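Local coordinates for cycloserine biosynthesis protein DcsG (Streptomyces lavendulae, PDB 6JIL) that catalyses the magnesium- and ATP-dependent cyclisation of O-ureido-D-serine to the antibiotic D-cycloserine, as a monomeric ligase of the ATP-grasp family, at residues L67-C70 against E71-H75. Residues are numbered along the deposited sequence; the frame is centred on the assembly and turned at random.
Sequences LAFC and ERVSH
Val73 lays its CG2 methyl over one face of the Phe69 ring, one turn earlier on helix 63-76, the connecting helix of a beta-alpha-beta crossover between strands 50-55 and 78-79. The methyl stands 3.6 Å from the centroid of the Phe69 ring and 17° off the ring normal, a CH-pi contact displaced slightly toward the rim at CE1. Both first torsions contribute: Phe69 CG is anti to the backbone N (chi1 161°) and beside the carbonyl carbon, which leans the ring toward the next turn and under Val73, while Val73 holds CG2 beside its own backbone N and thereby directs it back along the helix. This pair belongs to the buried side of the helix, where Phe69 and Cys70 rest on Phe53 and Val73 reaches Val51 and Leu79; Trp45 meets the Phe69 ring edge-to-face.

Arg72 also folds back along the helix, but on the exposed side of the helix. With a bend at chi3 (-61°) its guanidinium settles with one face over Phe69 CA, and NH2 comes near the edge of the Phe69 ring, close to the ring plane. At the other end of the group, NH1 lies 3.7 Å from Ala68 CB. The planar group thus lies with that face against the backbone of residues 68 and 69, while its NE is hydrogen-bonded to a tartrate, probably from the crystallisation liquor.

Beneath these side chains run four successive i to i+4 backbone bonds, from Glu71 N to Leu67 O through Ser74 N to Cys70 O. Further polar links join Glu71 to Ser74 and His75. The His75 ring sets a face over Glu71 O, and its NE2 donates a weak hydrogen bond to Glu71 OE2; that same Glu71 carbonyl oxygen accepts a hydrogen bond from Ser74 OG at 2.5 Å.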
loop_
_atom_site.group_PDB
_atom_site.type_symbol
_atom_site.label_atom_id
_atom_site.label_comp_id
_atom_site.label_asym_id
_atom_site.label_seq_id
_atom_site.Cartn_x
_atom_site.Cartn_y
_atom_site.Cartn_z
ATOM N N LEU A 67 -0.518 14.108 5.037
ATOM C CA LEU A 67 0.917 14.324 4.940
ATOM C C LEU A 67 1.315 15.471 5.869
ATOM O O LEU A 67 2.362 15.420 6.512
ATOM C CB LEU A 67 1.312 14.649 3.496
ATOM C CG LEU A 67 1.593 13.470 2.561
ATOM C CD1 LEU A 67 0.433 12.512 2.590
ATOM C CD2 LEU A 67 1.831 13.960 1.130
ATOM N N ALA A 68 0.471 16.498 5.945
ATOM C CA ALA A 68 0.738 17.649 6.805
ATOM C C ALA A 68 0.684 17.210 8.266
ATOM O O ALA A 68 1.479 17.655 9.099
ATOM C CB ALA A 68 -0.292 18.752 6.544
ATOM N N PHE A 69 -0.264 16.330 8.564
ATOM C CA PHE A 69 -0.434 15.809 9.910
ATOM C C PHE A 69 0.835 15.074 10.314
ATOM O O PHE A 69 1.402 15.333 11.366
ATOM C CB PHE A 69 -1.628 14.852 9.957
ATOM C CG PHE A 69 -1.626 13.940 11.151
ATOM C CD1 PHE A 69 -2.007 14.404 12.400
ATOM C CD2 PHE A 69 -1.227 12.611 11.022
ATOM C CE1 PHE A 69 -1.992 13.551 13.517
ATOM C CE2 PHE A 69 -1.208 11.750 12.129
ATOM C CZ PHE A 69 -1.592 12.223 13.374
ATOM N N CYS A 70 1.278 14.158 9.464
ATOM C CA CYS A 70 2.486 13.393 9.735
ATOM C C CYS A 70 3.669 14.325 9.975
ATOM O O CYS A 70 4.427 14.148 10.929
ATOM C CB CYS A 70 2.790 12.456 8.565
ATOM S SG CYS A 70 1.533 11.199 8.284
ATOM N N GLU A 71 3.825 15.311 9.094
ATOM C CA GLU A 71 4.899 16.288 9.200
ATOM C C GLU A 71 4.888 16.983 10.565
ATOM O O GLU A 71 5.921 17.074 11.225
ATOM C CB GLU A 71 4.764 17.323 8.082
ATOM C CG GLU A 71 5.821 18.420 8.079
ATOM C CD GLU A 71 7.240 17.877 7.998
ATOM O OE1 GLU A 71 7.472 16.892 7.260
ATOM O OE2 GLU A 71 8.127 18.447 8.667
ATOM N N ARG A 72 3.724 17.468 10.989
ATOM C CA ARG A 72 3.615 18.151 12.279
ATOM C C ARG A 72 3.897 17.227 13.462
ATOM O O ARG A 72 4.435 17.657 14.478
ATOM C CB ARG A 72 2.217 18.738 12.475
ATOM C CG ARG A 72 1.848 19.893 11.564
ATOM C CD ARG A 72 0.617 20.620 12.136
ATOM N NE ARG A 72 -0.543 19.740 12.209
ATOM C CZ ARG A 72 -1.305 19.422 11.168
ATOM N NH1 ARG A 72 -1.033 19.923 9.968
ATOM N NH2 ARG A 72 -2.323 18.584 11.319
ATOM N N VAL A 73 3.513 15.963 13.335
ATOM C CA VAL A 73 3.723 15.006 14.406
ATOM C C VAL A 73 5.209 14.684 14.582
ATOM O O VAL A 73 5.674 14.474 15.700
ATOM C CB VAL A 73 2.927 13.696 14.133
ATOM C CG1 VAL A 73 3.123 12.700 15.279
ATOM C CG2 VAL A 73 1.450 14.020 13.965
ATOM N N SER A 74 5.948 14.669 13.479
ATOM C CA SER A 74 7.377 14.356 13.502
ATOM C C SER A 74 8.194 15.357 14.308
ATOM O O SER A 74 9.320 15.068 14.711
ATOM C CB SER A 74 7.934 14.320 12.082
ATOM O OG SER A 74 7.951 15.624 11.533
ATOM N N HIS A 75 7.634 16.536 14.535
ATOM C CA HIS A 75 8.344 17.559 15.284
ATOM C C HIS A 75 8.172 17.395 16.775
ATOM O O HIS A 75 9.004 17.856 17.553
ATOM C CB HIS A 75 7.846 18.945 14.884
ATOM C CG HIS A 75 8.042 19.262 13.437
ATOM N ND1 HIS A 75 7.309 20.227 12.783
ATOM C CD2 HIS A 75 8.895 18.748 12.518
ATOM C CE1 HIS A 75 7.700 20.294 11.522
ATOM N NE2 HIS A 75 8.661 19.407 11.336
#